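Local atomic coordinates of Lmo2125 protein (Listeria monocytogenes serovar 1/2a, PDB entry 5TU0), a protein that binds maltose and, as a lipoprotein of the bacterial solute-binding protein 1 family, probably delivers it to a membrane sugar transporter. Residues G18-F30 / K290-L304. The protein carries 2 engineered substitutions. Numbering follows the deposited sequence.
Sequences GYKDYVNKIKGDF and KWLDYVTNQKNQETL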
loop_
_atom_site.group_PDB
_atom_site.type_symbol
_atom_site.label_atom_id
_atom_site.label_comp_id
_atom_site.label_asym_id
_atom_site.label_seq_id
_atom_site.Cartn_x
_atom_site.Cartn_y
_atom_site.Cartn_z
ATOM N N GLY A 18 8.532 9.612 12.662
ATOM C CA GLY A 18 7.595 8.712 13.324
ATOM C C GLY A 18 8.172 7.433 13.895
ATOM O O GLY A 18 7.506 6.743 14.641
ATOM N N TYR A 19 9.410 7.110 13.545
ATOM C CA TYR A 19 10.047 5.906 14.056
ATOM C C TYR A 19 11.246 6.193 14.958
ATOM O O TYR A 19 11.836 5.263 15.493
ATOM C CB TYR A 19 10.512 5.026 12.905
ATOM C CG TYR A 19 9.415 4.667 11.932
ATOM C CD1 TYR A 19 8.322 3.930 12.340
ATOM C CD2 TYR A 19 9.494 5.040 10.588
ATOM C CE1 TYR A 19 7.309 3.599 11.456
ATOM C CE2 TYR A 19 8.484 4.715 9.697
ATOM C CZ TYR A 19 7.396 3.991 10.132
ATOM O OH TYR A 19 6.401 3.670 9.250
ATOM N N LYS A 20 11.585 7.471 15.140
ATOM C CA LYS A 20 12.765 7.838 15.938
ATOM C C LYS A 20 12.680 7.310 17.368
ATOM O O LYS A 20 13.632 6.679 17.854
ATOM C CB LYS A 20 12.968 9.358 15.939
ATOM C CG LYS A 20 14.363 9.777 16.374
ATOM C CD LYS A 20 14.447 11.276 16.557
ATOM C CE LYS A 20 15.832 11.700 17.008
ATOM N NZ LYS A 20 15.792 13.124 17.428
ATOM N N ASP A 21 11.551 7.547 18.036
ATOM C CA ASP A 21 11.375 7.070 19.430
ATOM C C ASP A 21 11.455 5.546 19.526
ATOM O O ASP A 21 12.036 4.995 20.467
ATOM C CB ASP A 21 10.045 7.548 20.011
ATOM C CG ASP A 21 9.988 9.058 20.203
ATOM O OD1 ASP A 21 11.048 9.718 20.152
ATOM O OD2 ASP A 21 8.877 9.586 20.431
ATOM N N TYR A 22 10.853 4.873 18.546
ATOM C CA TYR A 22 10.867 3.426 18.487
ATOM C C TYR A 22 12.285 2.903 18.358
ATOM O O TYR A 22 12.693 2.013 19.122
ATOM C CB TYR A 22 9.999 2.921 17.319
ATOM C CG TYR A 22 10.284 1.500 16.941
ATOM C CD1 TYR A 22 9.878 0.454 17.758
ATOM C CD2 TYR A 22 10.948 1.192 15.743
ATOM C CE1 TYR A 22 10.150 -0.865 17.419
ATOM C CE2 TYR A 22 11.219 -0.124 15.392
ATOM C CZ TYR A 22 10.810 -1.149 16.234
ATOM O OH TYR A 22 11.063 -2.467 15.901
ATOM N N VAL A 23 13.044 3.457 17.415
ATOM C CA VAL A 23 14.426 3.029 17.226
ATOM C C VAL A 23 15.243 3.307 18.513
ATOM O O VAL A 23 16.036 2.450 18.943
ATOM C CB VAL A 23 15.062 3.643 15.959
ATOM C CG1 VAL A 23 16.556 3.347 15.885
ATOM C CG2 VAL A 23 14.368 3.095 14.718
ATOM N N ASN A 24 15.031 4.466 19.128
ATOM C CA ASN A 24 15.737 4.801 20.381
ATOM C C ASN A 24 15.403 3.840 21.515
ATOM O O ASN A 24 16.298 3.457 22.281
ATOM C CB ASN A 24 15.523 6.258 20.801
ATOM C CG ASN A 24 16.421 7.216 20.041
ATOM O OD1 ASN A 24 17.535 6.865 19.654
ATOM N ND2 ASN A 24 15.950 8.431 19.837
ATOM N N LYS A 25 14.144 3.425 21.600
ATOM C CA LYS A 25 13.734 2.457 22.601
ATOM C C LYS A 25 14.435 1.103 22.417
ATOM O O LYS A 25 14.945 0.543 23.377
ATOM C CB LYS A 25 12.223 2.227 22.579
ATOM C CG LYS A 25 11.719 1.349 23.721
ATOM C CD LYS A 25 10.197 1.285 23.765
ATOM C CE LYS A 25 9.654 0.965 25.150
ATOM N NZ LYS A 25 9.757 2.134 26.058
ATOM N N ILE A 26 14.474 0.587 21.190
ATOM C CA ILE A 26 15.038 -0.749 20.973
ATOM C C ILE A 26 16.542 -0.840 20.731
ATOM O O ILE A 26 17.096 -1.930 20.838
ATOM C CB ILE A 26 14.339 -1.484 19.804
ATOM C CG1 ILE A 26 14.695 -0.859 18.442
ATOM C CG2 ILE A 26 12.834 -1.499 20.042
ATOM C CD1 ILE A 26 14.221 -1.660 17.235
ATOM N N LYS A 27 17.222 0.265 20.425
ATOM C CA LYS A 27 18.643 0.151 20.057
ATOM C C LYS A 27 19.551 -0.375 21.181
ATOM O O LYS A 27 20.541 -1.050 20.913
ATOM C CB LYS A 27 19.195 1.472 19.542
ATOM C CG LYS A 27 19.395 2.532 20.603
ATOM C CD LYS A 27 19.883 3.810 19.972
ATOM C CE LYS A 27 20.308 4.803 21.032
ATOM N NZ LYS A 27 20.568 6.131 20.421
ATOM N N GLY A 28 19.203 -0.069 22.424
ATOM C CA GLY A 28 20.028 -0.455 23.570
ATOM C C GLY A 28 20.409 -1.923 23.644
ATOM O O GLY A 28 21.585 -2.258 23.819
ATOM N N ASP A 29 19.423 -2.801 23.520
ATOM C CA ASP A 29 19.679 -4.245 23.620
ATOM C C ASP A 29 20.534 -4.760 22.448
ATOM O O ASP A 29 21.348 -5.679 22.620
ATOM C CB ASP A 29 18.374 -5.012 23.783
ATOM C CG ASP A 29 17.690 -4.717 25.104
ATOM O OD1 ASP A 29 18.389 -4.533 26.117
ATOM O OD2 ASP A 29 16.453 -4.684 25.139
ATOM N N PHE A 30 20.378 -4.122 21.287
ATOM C CA PHE A 30 21.199 -4.451 20.123
ATOM C C PHE A 30 22.648 -4.018 20.366
ATOM O O PHE A 30 23.587 -4.770 20.074
ATOM C CB PHE A 30 20.657 -3.775 18.875
ATOM C CG PHE A 30 21.458 -4.054 17.650
ATOM C CD1 PHE A 30 21.227 -5.212 16.913
ATOM C CD2 PHE A 30 22.440 -3.169 17.225
ATOM C CE1 PHE A 30 21.962 -5.487 15.762
ATOM C CE2 PHE A 30 23.189 -3.439 16.085
ATOM C CZ PHE A 30 22.945 -4.593 15.346
ATOM N N LYS A 290 22.913 -7.869 10.945
ATOM C CA LYS A 290 22.481 -8.204 12.291
ATOM C C LYS A 290 21.327 -7.275 12.709
ATOM O O LYS A 290 20.377 -7.733 13.303
ATOM C CB LYS A 290 23.645 -8.170 13.272
ATOM C CG LYS A 290 24.673 -9.284 13.025
ATOM C CD LYS A 290 25.845 -9.146 13.975
ATOM C CE LYS A 290 26.852 -10.287 13.857
ATOM N NZ LYS A 290 27.545 -10.307 12.538
ATOM N N TRP A 291 21.394 -6.003 12.341
ATOM C CA TRP A 291 20.307 -5.046 12.652
ATOM C C TRP A 291 18.992 -5.450 11.997
ATOM O O TRP A 291 17.955 -5.419 12.637
ATOM C CB TRP A 291 20.673 -3.609 12.250
ATOM C CG TRP A 291 19.546 -2.649 12.495
ATOM C CD1 TRP A 291 18.621 -2.220 11.587
ATOM C CD2 TRP A 291 19.188 -2.054 13.741
ATOM N NE1 TRP A 291 17.720 -1.377 12.183
ATOM C CE2 TRP A 291 18.048 -1.261 13.514
ATOM C CE3 TRP A 291 19.721 -2.116 15.033
ATOM C CZ2 TRP A 291 17.440 -0.516 14.529
ATOM C CZ3 TRP A 291 19.117 -1.372 16.046
ATOM C CH2 TRP A 291 17.982 -0.586 15.783
ATOM N N LEU A 292 19.033 -5.813 10.717
ATOM C CA LEU A 292 17.818 -6.255 10.038
ATOM C C LEU A 292 17.169 -7.462 10.738
ATOM O O LEU A 292 15.942 -7.506 10.907
ATOM C CB LEU A 292 18.078 -6.562 8.553
ATOM C CG LEU A 292 17.862 -5.414 7.558
ATOM C CD1 LEU A 292 18.701 -4.192 7.903
ATOM C CD2 LEU A 292 18.137 -5.863 6.127
ATOM N N ASP A 293 18.000 -8.431 11.134
ATOM C CA ASP A 293 17.538 -9.650 11.822
ATOM C C ASP A 293 16.982 -9.325 13.203
ATOM O O ASP A 293 16.054 -9.992 13.680
ATOM C CB ASP A 293 18.681 -10.675 11.962
ATOM C CG ASP A 293 19.125 -11.259 10.613
ATOM O OD1 ASP A 293 18.409 -11.085 9.601
ATOM O OD2 ASP A 293 20.201 -11.896 10.569
ATOM N N TYR A 294 17.590 -8.339 13.857
ATOM C CA TYR A 294 17.119 -7.863 15.157
ATOM C C TYR A 294 15.766 -7.131 15.055
ATOM O O TYR A 294 14.769 -7.523 15.690
ATOM C CB TYR A 294 18.156 -6.905 15.747
ATOM C CG TYR A 294 17.767 -6.247 17.054
ATOM C CD1 TYR A 294 17.875 -6.934 18.254
ATOM C CD2 TYR A 294 17.331 -4.921 17.096
ATOM C CE1 TYR A 294 17.534 -6.331 19.466
ATOM C CE2 TYR A 294 16.985 -4.313 18.309
ATOM C CZ TYR A 294 17.093 -5.030 19.491
ATOM O OH TYR A 294 16.756 -4.469 20.709
ATOM N N VAL A 295 15.726 -6.069 14.253
ATOM C CA VAL A 295 14.539 -5.219 14.177
ATOM C C VAL A 295 13.307 -5.949 13.614
ATOM O O VAL A 295 12.172 -5.540 13.877
ATOM C CB VAL A 295 14.835 -3.885 13.418
ATOM C CG1 VAL A 295 14.981 -4.113 11.922
ATOM C CG2 VAL A 295 13.730 -2.864 13.634
ATOM N N THR A 296 13.528 -7.034 12.862
ATOM C CA THR A 296 12.423 -7.819 12.303
ATOM C C THR A 296 12.107 -9.086 13.118
ATOM O O THR A 296 11.284 -9.897 12.683
ATOM C CB THR A 296 12.610 -8.157 10.794
ATOM O OG1 THR A 296 13.787 -8.953 10.597
ATOM C CG2 THR A 296 12.714 -6.904 9.976
ATOM N N ASN A 297 12.723 -9.266 14.296
ATOM C CA ASN A 297 12.369 -10.432 15.113
ATOM C C ASN A 297 11.031 -10.163 15.812
ATOM O O ASN A 297 10.502 -9.044 15.757
ATOM C CB ASN A 297 13.489 -10.887 16.077
ATOM C CG ASN A 297 13.739 -9.935 17.245
ATOM O OD1 ASN A 297 12.897 -9.141 17.628
ATOM N ND2 ASN A 297 14.936 -10.038 17.816
ATOM N N GLN A 298 10.481 -11.180 16.459
ATOM C CA GLN A 298 9.161 -11.045 17.091
ATOM C C GLN A 298 9.089 -9.968 18.169
ATOM O O GLN A 298 8.169 -9.173 18.172
ATOM C CB GLN A 298 8.707 -12.375 17.686
ATOM C CG GLN A 298 7.331 -12.286 18.346
ATOM C CD GLN A 298 6.842 -13.615 18.869
ATOM O OE1 GLN A 298 7.497 -14.637 18.714
ATOM N NE2 GLN A 298 5.662 -13.604 19.477
ATOM N N LYS A 299 10.055 -9.953 19.081
ATOM C CA LYS A 299 10.065 -8.969 20.165
ATOM C C LYS A 299 10.017 -7.523 19.637
ATOM O O LYS A 299 9.166 -6.725 20.053
ATOM C CB LYS A 299 11.314 -9.165 21.058
ATOM C CG LYS A 299 11.368 -8.251 22.277
ATOM C CD LYS A 299 12.547 -8.588 23.187
ATOM C CE LYS A 299 12.555 -7.739 24.451
ATOM N NZ LYS A 299 12.759 -6.289 24.161
ATOM N N ASN A 300 10.900 -7.205 18.699
ATOM C CA ASN A 300 11.004 -5.829 18.201
ATOM C C ASN A 300 9.854 -5.459 17.283
ATOM O O ASN A 300 9.450 -4.309 17.238
ATOM C CB ASN A 300 12.370 -5.592 17.570
ATOM C CG ASN A 300 13.484 -5.711 18.583
ATOM O OD1 ASN A 300 13.458 -5.055 19.642
ATOM N ND2 ASN A 300 14.453 -6.567 18.292
ATOM N N GLN A 301 9.310 -6.444 16.576
ATOM C CA GLN A 301 8.121 -6.207 15.751
ATOM C C GLN A 301 6.892 -5.935 16.641
ATOM O O GLN A 301 6.049 -5.102 16.309
ATOM C CB GLN A 301 7.918 -7.362 14.786
ATOM C CG GLN A 301 8.880 -7.283 13.615
ATOM C CD GLN A 301 8.241 -6.626 12.405
ATOM O OE1 GLN A 301 7.512 -7.285 11.683
ATOM N NE2 GLN A 301 8.522 -5.337 12.170
ATOM N N GLU A 302 6.817 -6.603 17.791
ATOM C CA GLU A 302 5.728 -6.335 18.745
ATOM C C GLU A 302 5.891 -4.937 19.337
ATOM O O GLU A 302 4.909 -4.201 19.468
ATOM C CB GLU A 302 5.636 -7.412 19.835
ATOM C CG GLU A 302 5.157 -8.730 19.257
ATOM C CD GLU A 302 5.076 -9.873 20.246
ATOM O OE1 GLU A 302 5.450 -9.712 21.440
ATOM O OE2 GLU A 302 4.629 -10.947 19.793
ATOM N N THR A 303 7.123 -4.552 19.662
ATOM C CA THR A 303 7.357 -3.190 20.175
ATOM C C THR A 303 6.981 -2.147 19.096
ATOM O O THR A 303 6.396 -1.107 19.407
ATOM C CB THR A 303 8.810 -2.981 20.621
ATOM O OG1 THR A 303 9.117 -3.922 21.659
ATOM C CG2 THR A 303 9.030 -1.567 21.131
ATOM N N LEU A 304 7.303 -2.438 17.839
ATOM C CA LEU A 304 6.933 -1.518 16.745
ATOM C C LEU A 304 5.430 -1.264 16.764
ATOM O O LEU A 304 4.987 -0.114 16.722
ATOM C CB LEU A 304 7.339 -2.073 15.375
ATOM C CG LEU A 304 6.918 -1.228 14.160
ATOM C CD1 LEU A 304 7.636 0.110 14.140
ATOM C CD2 LEU A 304 7.173 -2.003 12.876
HETATM O O HOH W 1 10.409 -3.702 13.581
#
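K290 and W291 open the contact by receiving F30: CB of K290 borders its rim, while W291 turns the edge of its six-membered ring onto the F30 face in an edge-to-face pair, planes at 84° and centroids 5.0 Å apart. The far corner of the indole, CH2, reaches on to V23 CG1 and I26 CD1. One turn later Y294 completes the aromatic cluster. With CG anti to the backbone N, its ring runs out over F30 CB, which sits 3.8 Å from the centroid in a CH-pi contact, and Y294 OH donates to I26 O at 2.6 Å, in the carbonyl plane and on a lone pair. The opposite face of this ring is covered by N300 ND2, which also donates to Y294 O. V295 supplies CG2 to I26 CD1, 3.8 Å away.

N297 is the N-cap of helix 298-308, and N297 OD1 accepts from N300 N, nearly straight. N300 O is gripped from opposite faces of its plane, by L304 N and by Y22 OH at 2.8 Å. A water donates to that same hydroxyl and to V295 O and accepts from Q301 NE2, joining V295 before the helix break to Q301 after it and tying both to Y22; Q301 OE1 accepts from N314 N. I26 fills one hole, its CG2 4.0 Å from T303 CG2. The side chain of Y22 is a knob among V295, N300, T303 and L304, with L304 CD1 over its face, 3.8 Å from the ring centroid.

This is helix-to-helix packing within one lobe: segment 18-30 of helix 17-34 runs at 117° to 290-295 and at 148°, nearer antiparallel, to 298-304 (N-to-C directions), with V23 and F30 also resting on strand 37-42, V295 on strand 272-278, and Q301 against helix 315-323.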